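Local coordinates for protein agarase (Pseudoalteromonas fuliginea, PDB 6XJ9) that probably hydrolyses agarose, the galactan of red-algal cell walls, as a family GH50 glycoside hydrolase of a marine bacterium, at residues Phe459-Asp467 against Gly523-Arg531; Ser543-Val553 against Trp560-Asp571. One frame throughout, in Å; residues are numbered along the deposited sequence.

Contact 1: Phe459-Asp467 against Gly523-Arg531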
loop_
_atom_site.group_PDB
_atom_site.type_symbol
_atom_site.label_atom_id
_atom_site.label_comp_id
_atom_site.label_asym_id
_atom_site.label_seq_id
_atom_site.Cartn_x
_atom_site.Cartn_y
_atom_site.Cartn_z
ATOM N N PHE A 459 -1.064 -50.235 -6.855
ATOM C CA PHE A 459 -2.424 -50.679 -7.117
ATOM C C PHE A 459 -2.745 -50.445 -8.595
ATOM O O PHE A 459 -2.062 -49.677 -9.257
ATOM C CB PHE A 459 -3.423 -49.982 -6.183
ATOM C CG PHE A 459 -3.142 -48.520 -5.947
ATOM C CD1 PHE A 459 -3.401 -47.578 -6.934
ATOM C CD2 PHE A 459 -2.572 -48.092 -4.761
ATOM C CE1 PHE A 459 -3.116 -46.237 -6.729
ATOM C CE2 PHE A 459 -2.286 -46.751 -4.555
ATOM C CZ PHE A 459 -2.563 -45.825 -5.539
ATOM N N LYS A 460 -3.776 -51.132 -9.101
ATOM C CA LYS A 460 -4.274 -50.948 -10.453
ATOM C C LYS A 460 -4.815 -49.531 -10.618
ATOM O O LYS A 460 -5.191 -48.883 -9.645
ATOM C CB LYS A 460 -5.408 -51.941 -10.711
ATOM C CG LYS A 460 -4.982 -53.383 -10.958
ATOM C CD LYS A 460 -6.123 -54.356 -10.752
ATOM C CE LYS A 460 -6.201 -55.423 -11.823
ATOM N NZ LYS A 460 -5.075 -56.375 -11.730
ATOM N N THR A 461 -4.888 -49.066 -11.868
ATOM C CA THR A 461 -5.276 -47.691 -12.130
ATOM C C THR A 461 -6.383 -47.636 -13.178
ATOM O O THR A 461 -6.620 -48.609 -13.894
ATOM C CB THR A 461 -4.059 -46.861 -12.542
ATOM O OG1 THR A 461 -3.564 -47.414 -13.769
ATOM C CG2 THR A 461 -2.987 -46.857 -11.475
ATOM N N VAL A 462 -7.078 -46.495 -13.211
ATOM C CA VAL A 462 -8.042 -46.171 -14.248
ATOM C C VAL A 462 -7.607 -44.858 -14.884
ATOM O O VAL A 462 -6.801 -44.121 -14.316
ATOM C CB VAL A 462 -9.486 -46.080 -13.714
ATOM C CG1 VAL A 462 -10.106 -47.452 -13.491
ATOM C CG2 VAL A 462 -9.631 -45.178 -12.494
ATOM N N SER A 463 -8.144 -44.581 -16.070
ATOM C CA SER A 463 -7.755 -43.375 -16.775
ATOM C C SER A 463 -8.996 -42.624 -17.235
ATOM O O SER A 463 -10.070 -43.211 -17.351
ATOM C CB SER A 463 -6.856 -43.695 -17.932
ATOM O OG SER A 463 -6.676 -42.547 -18.749
ATOM N N SER A 464 -8.825 -41.326 -17.497
ATOM C CA SER A 464 -9.889 -40.512 -18.059
ATOM C C SER A 464 -9.958 -40.714 -19.572
ATOM O O SER A 464 -10.948 -40.353 -20.204
ATOM C CB SER A 464 -9.688 -39.067 -17.712
ATOM O OG SER A 464 -8.414 -38.633 -18.161
ATOM N N GLY A 465 -8.893 -41.287 -20.146
ATOM C CA GLY A 465 -8.774 -41.434 -21.587
ATOM C C GLY A 465 -8.046 -40.251 -22.223
ATOM O O GLY A 465 -8.007 -40.137 -23.449
ATOM N N ASN A 466 -7.494 -39.377 -21.366
ATOM C CA ASN A 466 -6.657 -38.253 -21.762
ATOM C C ASN A 466 -5.382 -38.289 -20.924
ATOM O O ASN A 466 -5.441 -38.223 -19.699
ATOM C CB ASN A 466 -7.390 -36.914 -21.636
ATOM N N ASP A 467 -4.236 -38.394 -21.609
ATOM C CA ASP A 467 -2.960 -38.728 -20.993
ATOM C C ASP A 467 -2.446 -37.576 -20.126
ATOM O O ASP A 467 -1.688 -37.805 -19.184
ATOM C CB ASP A 467 -1.944 -39.165 -22.051
ATOM N N GLY A 523 -14.914 -38.992 -18.283
ATOM C CA GLY A 523 -13.768 -39.676 -18.868
ATOM C C GLY A 523 -13.430 -41.004 -18.187
ATOM O O GLY A 523 -13.166 -41.999 -18.859
ATOM N N ILE A 524 -13.439 -41.011 -16.847
ATOM C CA ILE A 524 -13.096 -42.189 -16.066
ATOM C C ILE A 524 -14.087 -43.305 -16.396
ATOM O O ILE A 524 -13.705 -44.468 -16.487
ATOM C CB ILE A 524 -13.104 -41.871 -14.559
ATOM C CG1 ILE A 524 -12.015 -40.871 -14.158
ATOM C CG2 ILE A 524 -13.030 -43.159 -13.733
ATOM C CD1 ILE A 524 -10.612 -41.439 -14.222
ATOM N N VAL A 525 -15.361 -42.930 -16.533
ATOM C CA VAL A 525 -16.443 -43.868 -16.798
ATOM C C VAL A 525 -16.275 -44.395 -18.221
ATOM O O VAL A 525 -16.167 -45.599 -18.420
ATOM C CB VAL A 525 -17.820 -43.208 -16.596
ATOM C CG1 VAL A 525 -18.948 -44.028 -17.209
ATOM C CG2 VAL A 525 -18.108 -42.933 -15.123
ATOM N N ILE A 526 -16.223 -43.473 -19.193
ATOM C CA ILE A 526 -16.127 -43.835 -20.597
ATOM C C ILE A 526 -14.957 -44.796 -20.795
ATOM O O ILE A 526 -15.151 -45.915 -21.264
ATOM C CB ILE A 526 -16.047 -42.581 -21.489
ATOM C CG1 ILE A 526 -17.367 -41.805 -21.456
ATOM C CG2 ILE A 526 -15.653 -42.953 -22.915
ATOM C CD1 ILE A 526 -17.232 -40.335 -21.752
ATOM N N ASN A 527 -13.755 -44.370 -20.400
ATOM C CA ASN A 527 -12.546 -45.152 -20.630
ATOM C C ASN A 527 -12.608 -46.503 -19.919
ATOM O O ASN A 527 -12.137 -47.510 -20.442
ATOM C CB ASN A 527 -11.293 -44.400 -20.173
ATOM C CG ASN A 527 -10.022 -45.149 -20.497
ATOM O OD1 ASN A 527 -9.529 -45.926 -19.678
ATOM N ND2 ASN A 527 -9.507 -44.943 -21.702
ATOM N N THR A 528 -13.148 -46.527 -18.696
ATOM C CA THR A 528 -13.171 -47.760 -17.929
ATOM C C THR A 528 -14.169 -48.753 -18.534
ATOM O O THR A 528 -13.912 -49.955 -18.524
ATOM C CB THR A 528 -13.400 -47.478 -16.437
ATOM O OG1 THR A 528 -12.342 -46.645 -15.950
ATOM C CG2 THR A 528 -13.461 -48.737 -15.604
ATOM N N LEU A 529 -15.305 -48.254 -19.049
ATOM C CA LEU A 529 -16.333 -49.109 -19.639
ATOM C C LEU A 529 -15.740 -49.931 -20.784
ATOM O O LEU A 529 -16.227 -51.023 -21.079
ATOM C CB LEU A 529 -17.495 -48.250 -20.153
ATOM C CG LEU A 529 -18.530 -47.808 -19.119
ATOM C CD1 LEU A 529 -19.401 -46.686 -19.663
ATOM C CD2 LEU A 529 -19.397 -48.975 -18.673
ATOM N N GLY A 530 -14.685 -49.387 -21.410
ATOM C CA GLY A 530 -14.077 -49.968 -22.599
ATOM C C GLY A 530 -13.095 -51.087 -22.267
ATOM O O GLY A 530 -12.507 -51.685 -23.175
ATOM N N ARG A 531 -12.939 -51.367 -20.965
ATOM C CA ARG A 531 -11.956 -52.316 -20.464
ATOM C C ARG A 531 -12.652 -53.560 -19.907
ATOM O O ARG A 531 -13.877 -53.594 -19.767
ATOM C CB ARG A 531 -11.017 -51.635 -19.458
ATOM C CG ARG A 531 -10.327 -50.389 -20.001
ATOM C CD ARG A 531 -9.566 -49.574 -18.973
ATOM N NE ARG A 531 -8.440 -50.326 -18.444
ATOM C CZ ARG A 531 -7.745 -50.031 -17.349
ATOM N NH1 ARG A 531 -8.054 -48.975 -16.615
ATOM N NH2 ARG A 531 -6.738 -50.811 -16.984
HETATM O O HOH W 1 -9.779 -46.810 -17.014
#
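The Arg531 guanidinium meets 459-467 along its edge: the carbonyl oxygen of Thr461, the CA of Val462 and a bridging water all lie near its plane. Arg531 NH1 donates to Thr461 O at 3.1 Å, an almost straight bond (169° at the hydrogen) that lies in the carbonyl plane and uses a lone pair. The chain reaches there by a bend at chi3 (65°). NH1 also donates to the water, which takes a second bond from Ser463 N and gives its own hydrogens to Asn527 OD1 and Thr528 OG1, so four polar groups close around one molecule. The contact lays the short strand 461-463 across helix 523-529, their short axes at 109°, while Met472 of its hairpin partner 471-473 touches Val462 and Ile524. Further along the segment, Gly465 N donates to Ser463 OG at 2.9 Å in an ST turn. Ser463 O faces the helix and receives a CA-H...O contact from Ile524 CA at 3.4 Å. Beside it, Val462 splits its two methyls: CG1 sits 3.4 Å from Thr528 OG1, whereas CG2 meets Ile524 CG2 at 4.1 Å, the two side chains crossing at about a right angle. Thr528 OG1 in turn donates to Ile524 O, one turn back, at 2.6 Å.

Contact 2: Ser543-Val553 against Trp560-Asp571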
loop_
_atom_site.group_PDB
_atom_site.type_symbol
_atom_site.label_atom_id
_atom_site.label_comp_id
_atom_site.label_asym_id
_atom_site.label_seq_id
_atom_site.Cartn_x
_atom_site.Cartn_y
_atom_site.Cartn_z
ATOM N N SER A 543 -20.065 -53.097 -14.182
ATOM C CA SER A 543 -20.866 -54.187 -14.726
ATOM C C SER A 543 -21.963 -54.587 -13.741
ATOM O O SER A 543 -23.104 -54.792 -14.145
ATOM C CB SER A 543 -19.990 -55.353 -15.084
ATOM O OG SER A 543 -19.204 -55.055 -16.232
ATOM N N ARG A 544 -21.604 -54.677 -12.449
ATOM C CA ARG A 544 -22.512 -55.068 -11.379
ATOM C C ARG A 544 -23.717 -54.126 -11.337
ATOM O O ARG A 544 -24.856 -54.590 -11.309
ATOM C CB ARG A 544 -21.752 -55.135 -10.048
ATOM C CG ARG A 544 -22.478 -55.873 -8.932
ATOM C CD ARG A 544 -21.812 -55.793 -7.572
ATOM N NE ARG A 544 -21.781 -54.463 -6.960
ATOM C CZ ARG A 544 -22.827 -53.804 -6.458
ATOM N NH1 ARG A 544 -22.653 -52.606 -5.926
ATOM N NH2 ARG A 544 -24.043 -54.329 -6.503
ATOM N N LEU A 545 -23.450 -52.808 -11.399
ATOM C CA LEU A 545 -24.450 -51.767 -11.198
ATOM C C LEU A 545 -25.418 -51.690 -12.373
ATOM O O LEU A 545 -26.603 -51.405 -12.179
ATOM C CB LEU A 545 -23.763 -50.410 -10.984
ATOM C CG LEU A 545 -23.033 -50.259 -9.652
ATOM C CD1 LEU A 545 -22.151 -49.014 -9.635
ATOM C CD2 LEU A 545 -24.030 -50.229 -8.504
ATOM N N MET A 546 -24.901 -51.884 -13.591
ATOM C CA MET A 546 -25.735 -51.798 -14.780
ATOM C C MET A 546 -26.641 -53.030 -14.901
ATOM O O MET A 546 -27.783 -52.915 -15.341
ATOM C CB MET A 546 -24.875 -51.624 -16.037
ATOM C CG MET A 546 -24.217 -50.243 -16.124
ATOM S SD MET A 546 -25.448 -48.903 -16.162
ATOM C CE MET A 546 -25.494 -48.404 -14.439
ATOM N N LYS A 547 -26.122 -54.204 -14.510
ATOM C CA LYS A 547 -26.888 -55.446 -14.491
ATOM C C LYS A 547 -27.961 -55.362 -13.406
ATOM O O LYS A 547 -29.068 -55.868 -13.580
ATOM C CB LYS A 547 -25.989 -56.655 -14.206
ATOM C CG LYS A 547 -25.058 -57.077 -15.334
ATOM C CD LYS A 547 -24.115 -58.190 -14.929
ATOM C CE LYS A 547 -23.089 -58.501 -15.994
ATOM N NZ LYS A 547 -21.941 -59.250 -15.435
ATOM N N GLU A 548 -27.618 -54.723 -12.284
ATOM C CA GLU A 548 -28.576 -54.516 -11.213
ATOM C C GLU A 548 -29.716 -53.627 -11.709
ATOM O O GLU A 548 -30.862 -53.838 -11.325
ATOM C CB GLU A 548 -27.888 -53.913 -9.987
ATOM C CG GLU A 548 -28.832 -53.645 -8.830
ATOM C CD GLU A 548 -28.304 -52.676 -7.783
ATOM O OE1 GLU A 548 -27.494 -51.793 -8.139
ATOM O OE2 GLU A 548 -28.706 -52.801 -6.615
ATOM N N LYS A 549 -29.395 -52.654 -12.575
ATOM C CA LYS A 549 -30.367 -51.678 -13.049
ATOM C C LYS A 549 -31.189 -52.235 -14.213
ATOM O O LYS A 549 -32.377 -51.936 -14.313
ATOM C CB LYS A 549 -29.711 -50.338 -13.413
ATOM C CG LYS A 549 -30.557 -49.388 -14.259
ATOM C CD LYS A 549 -30.174 -47.911 -14.159
ATOM C CE LYS A 549 -30.919 -47.033 -15.142
ATOM N NZ LYS A 549 -30.541 -45.602 -15.022
ATOM N N TYR A 550 -30.555 -53.017 -15.097
ATOM C CA TYR A 550 -31.165 -53.325 -16.384
ATOM C C TYR A 550 -31.589 -54.785 -16.509
ATOM O O TYR A 550 -32.333 -55.119 -17.432
ATOM C CB TYR A 550 -30.259 -52.915 -17.544
ATOM C CG TYR A 550 -30.213 -51.429 -17.761
ATOM C CD1 TYR A 550 -31.311 -50.751 -18.268
ATOM C CD2 TYR A 550 -29.088 -50.694 -17.416
ATOM C CE1 TYR A 550 -31.281 -49.377 -18.450
ATOM C CE2 TYR A 550 -29.044 -49.323 -17.593
ATOM C CZ TYR A 550 -30.142 -48.664 -18.113
ATOM O OH TYR A 550 -30.107 -47.314 -18.294
ATOM N N THR A 551 -31.099 -55.641 -15.607
ATOM C CA THR A 551 -31.419 -57.062 -15.620
ATOM C C THR A 551 -30.853 -57.693 -16.891
ATOM O O THR A 551 -29.866 -58.418 -16.829
ATOM C CB THR A 551 -32.926 -57.307 -15.438
ATOM O OG1 THR A 551 -33.414 -56.452 -14.400
ATOM C CG2 THR A 551 -33.261 -58.750 -15.123
ATOM N N ASP A 552 -31.491 -57.390 -18.031
ATOM C CA ASP A 552 -31.102 -57.895 -19.338
ATOM C C ASP A 552 -30.349 -56.803 -20.091
ATOM O O ASP A 552 -30.664 -55.624 -19.945
ATOM C CB ASP A 552 -32.325 -58.310 -20.163
ATOM C CG ASP A 552 -33.343 -59.148 -19.408
ATOM O OD1 ASP A 552 -32.930 -60.157 -18.799
ATOM O OD2 ASP A 552 -34.541 -58.785 -19.439
ATOM N N VAL A 553 -29.384 -57.215 -20.921
ATOM C CA VAL A 553 -28.546 -56.287 -21.666
ATOM C C VAL A 553 -29.413 -55.476 -22.631
ATOM O O VAL A 553 -29.150 -54.300 -22.855
ATOM C CB VAL A 553 -27.359 -57.001 -22.351
ATOM C CG1 VAL A 553 -27.760 -57.797 -23.586
ATOM C CG2 VAL A 553 -26.208 -56.054 -22.667
ATOM N N TRP A 560 -28.608 -46.865 -24.177
ATOM C CA TRP A 560 -27.284 -46.414 -24.584
ATOM C C TRP A 560 -27.152 -46.357 -26.110
ATOM O O TRP A 560 -26.156 -45.832 -26.617
ATOM C CB TRP A 560 -26.193 -47.305 -23.957
ATOM C CG TRP A 560 -26.006 -47.199 -22.468
ATOM C CD1 TRP A 560 -26.921 -46.797 -21.536
ATOM C CD2 TRP A 560 -24.812 -47.534 -21.728
ATOM N NE1 TRP A 560 -26.382 -46.851 -20.276
ATOM C CE2 TRP A 560 -25.092 -47.311 -20.361
ATOM C CE3 TRP A 560 -23.539 -47.998 -22.083
ATOM C CZ2 TRP A 560 -24.139 -47.522 -19.361
ATOM C CZ3 TRP A 560 -22.605 -48.228 -21.093
ATOM C CH2 TRP A 560 -22.902 -47.987 -19.750
ATOM N N HIS A 561 -28.165 -46.881 -26.817
ATOM C CA HIS A 561 -28.209 -46.984 -28.271
ATOM C C HIS A 561 -27.059 -47.849 -28.782
ATOM O O HIS A 561 -26.316 -47.441 -29.668
ATOM C CB HIS A 561 -28.281 -45.605 -28.944
ATOM C CG HIS A 561 -28.936 -45.623 -30.286
ATOM N ND1 HIS A 561 -30.232 -46.077 -30.472
ATOM C CD2 HIS A 561 -28.496 -45.233 -31.502
ATOM C CE1 HIS A 561 -30.556 -45.973 -31.746
ATOM N NE2 HIS A 561 -29.507 -45.461 -32.399
ATOM N N LEU A 562 -26.930 -49.044 -28.201
ATOM C CA LEU A 562 -25.904 -49.994 -28.587
ATOM C C LEU A 562 -26.565 -51.294 -29.032
ATOM O O LEU A 562 -27.784 -51.425 -28.980
ATOM C CB LEU A 562 -24.963 -50.219 -27.399
ATOM C CG LEU A 562 -24.142 -48.994 -26.992
ATOM C CD1 LEU A 562 -23.356 -49.260 -25.717
ATOM C CD2 LEU A 562 -23.222 -48.561 -28.122
ATOM N N ASN A 563 -25.726 -52.237 -29.469
ATOM C CA ASN A 563 -26.137 -53.534 -29.972
ATOM C C ASN A 563 -25.186 -54.582 -29.404
ATOM O O ASN A 563 -24.609 -55.373 -30.147
ATOM C CB ASN A 563 -26.157 -53.557 -31.505
ATOM C CG ASN A 563 -27.285 -52.740 -32.103
ATOM O OD1 ASN A 563 -28.457 -52.963 -31.796
ATOM N ND2 ASN A 563 -26.948 -51.798 -32.971
ATOM N N LEU A 564 -25.015 -54.557 -28.078
ATOM C CA LEU A 564 -24.202 -55.548 -27.395
ATOM C C LEU A 564 -24.929 -56.892 -27.446
ATOM O O LEU A 564 -26.129 -56.961 -27.187
ATOM C CB LEU A 564 -23.973 -55.104 -25.945
ATOM C CG LEU A 564 -23.298 -53.746 -25.747
ATOM C CD1 LEU A 564 -23.355 -53.331 -24.284
ATOM C CD2 LEU A 564 -21.859 -53.777 -26.237
ATOM N N ALA A 565 -24.179 -57.951 -27.768
ATOM C CA ALA A 565 -24.732 -59.285 -27.939
ATOM C C ALA A 565 -25.073 -59.903 -26.583
ATOM O O ALA A 565 -26.051 -60.639 -26.464
ATOM C CB ALA A 565 -23.762 -60.147 -28.708
ATOM N N SER A 566 -24.262 -59.593 -25.565
ATOM C CA SER A 566 -24.375 -60.257 -24.277
ATOM C C SER A 566 -23.748 -59.405 -23.175
ATOM O O SER A 566 -22.966 -58.494 -23.448
ATOM C CB SER A 566 -23.731 -61.619 -24.324
ATOM O OG SER A 566 -22.318 -61.501 -24.276
ATOM N N TRP A 567 -24.090 -59.737 -21.924
ATOM C CA TRP A 567 -23.449 -59.127 -20.772
ATOM C C TRP A 567 -21.951 -59.416 -20.808
ATOM O O TRP A 567 -21.147 -58.554 -20.459
ATOM C CB TRP A 567 -24.112 -59.574 -19.463
ATOM C CG TRP A 567 -25.332 -58.768 -19.140
ATOM C CD1 TRP A 567 -26.618 -59.216 -19.049
ATOM C CD2 TRP A 567 -25.382 -57.350 -18.901
ATOM N NE1 TRP A 567 -27.463 -58.180 -18.757
ATOM C CE2 TRP A 567 -26.732 -57.023 -18.655
ATOM C CE3 TRP A 567 -24.421 -56.330 -18.860
ATOM C CZ2 TRP A 567 -27.143 -55.717 -18.384
ATOM C CZ3 TRP A 567 -24.826 -55.042 -18.584
ATOM C CH2 TRP A 567 -26.171 -54.742 -18.349
ATOM N N ALA A 568 -21.591 -60.617 -21.277
ATOM C CA ALA A 568 -20.200 -60.998 -21.460
ATOM C C ALA A 568 -19.489 -60.023 -22.396
ATOM O O ALA A 568 -18.304 -59.752 -22.206
ATOM C CB ALA A 568 -20.103 -62.414 -21.968
ATOM N N GLU A 569 -20.203 -59.524 -23.415
ATOM C CA GLU A 569 -19.652 -58.503 -24.294
ATOM C C GLU A 569 -19.432 -57.226 -23.481
ATOM O O GLU A 569 -18.350 -56.646 -23.519
ATOM C CB GLU A 569 -20.544 -58.245 -25.516
ATOM C CG GLU A 569 -19.838 -57.484 -26.635
ATOM C CD GLU A 569 -20.681 -57.026 -27.817
ATOM O OE1 GLU A 569 -21.677 -57.704 -28.143
ATOM O OE2 GLU A 569 -20.338 -55.985 -28.419
ATOM N N PHE A 570 -20.466 -56.825 -22.725
ATOM C CA PHE A 570 -20.437 -55.596 -21.948
ATOM C C PHE A 570 -19.240 -55.617 -21.001
ATOM O O PHE A 570 -18.473 -54.654 -20.937
ATOM C CB PHE A 570 -21.763 -55.375 -21.218
ATOM C CG PHE A 570 -21.800 -54.118 -20.384
ATOM C CD1 PHE A 570 -22.402 -52.965 -20.865
ATOM C CD2 PHE A 570 -21.204 -54.080 -19.129
ATOM C CE1 PHE A 570 -22.418 -51.804 -20.104
ATOM C CE2 PHE A 570 -21.225 -52.920 -18.367
ATOM C CZ PHE A 570 -21.828 -51.783 -18.859
ATOM N N ASP A 571 -19.089 -56.749 -20.305
ATOM C CA ASP A 571 -18.061 -56.983 -19.306
ATOM C C ASP A 571 -16.673 -56.926 -19.934
ATOM O O ASP A 571 -15.730 -56.438 -19.308
ATOM C CB ASP A 571 -18.295 -58.320 -18.601
ATOM C CG ASP A 571 -19.518 -58.309 -17.698
ATOM O OD1 ASP A 571 -20.156 -57.234 -17.589
ATOM O OD2 ASP A 571 -19.827 -59.372 -17.112
#
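Lys547 and Val553 clasp the indole of Trp567 from opposite faces. Lys547 CG lies over the centre of the six-membered ring, 3.5 Å from its centroid, and Val553 CB stands 3.8 Å from the centroid of the five-membered ring, both CH-pi contacts. Beyond CG the lysine chain is fully extended, all its torsions near 180°, and slides past the indole in the opposite direction until Lys547 NZ reaches Asp571 OD2 at 2.7 Å, a salt bridge on the syn lone pair. Ser543 OG donates to Asp571 OD1 at 2.7 Å, coming from above the carboxylate plane. With its CG anti to the carbonyl carbon (chi1 -70°), Asp571 brings its carboxylate toward helix 537-550, one oxygen for each partner. Trp567 NE1 makes only a weak, bent bond to Thr551 O, just past that helix's end. An alanine in place of Trp567 would probably leave a gap between Lys547 and Val553 and deprive Thr551 O of this donor. Deeper between these two roughly antiparallel helices, which are separated in the chain by helix 553-560, Met546, bent at chi2 and chi3, sets CG 3.9 Å from Phe570 CZ and SD 3.7 Å from Trp560 CZ2, a Met-aromatic contact of oblique approach. Asp586 of helix 584-609 accepts from both Trp560 NE1 and Tyr550 OH. Ser566 is the N-cap of helix 567-572, its OG accepting from Glu569 N. A single lysine thus serves two chemistries, its methylenes giving dispersion to the indole while its ammonium probably balances the charge of Asp571.

Overall arrangement
The two contacts follow one another along the chain, contact 1 closing before contact 2 opens, and their centres lie about 18 Å apart. Helix 523-529 of contact 1 leads on to helix 537-550 of contact 2, and Leu529 joins them directly: its CD2 packs 3.7 Å from Phe570 CZ and its CD1 3.7 Å from Trp560 CH2. Lys539 adds a polar tie, donating to the carbonyls of Leu529, Arg531 and Phe570. Helix 584-609 touches both, through Tyr594 on Val462 and Leu590 on Met546. Contact 2 is the more peripheral, its centre about 41 Å from that of the chain against about 25 Å for contact 1.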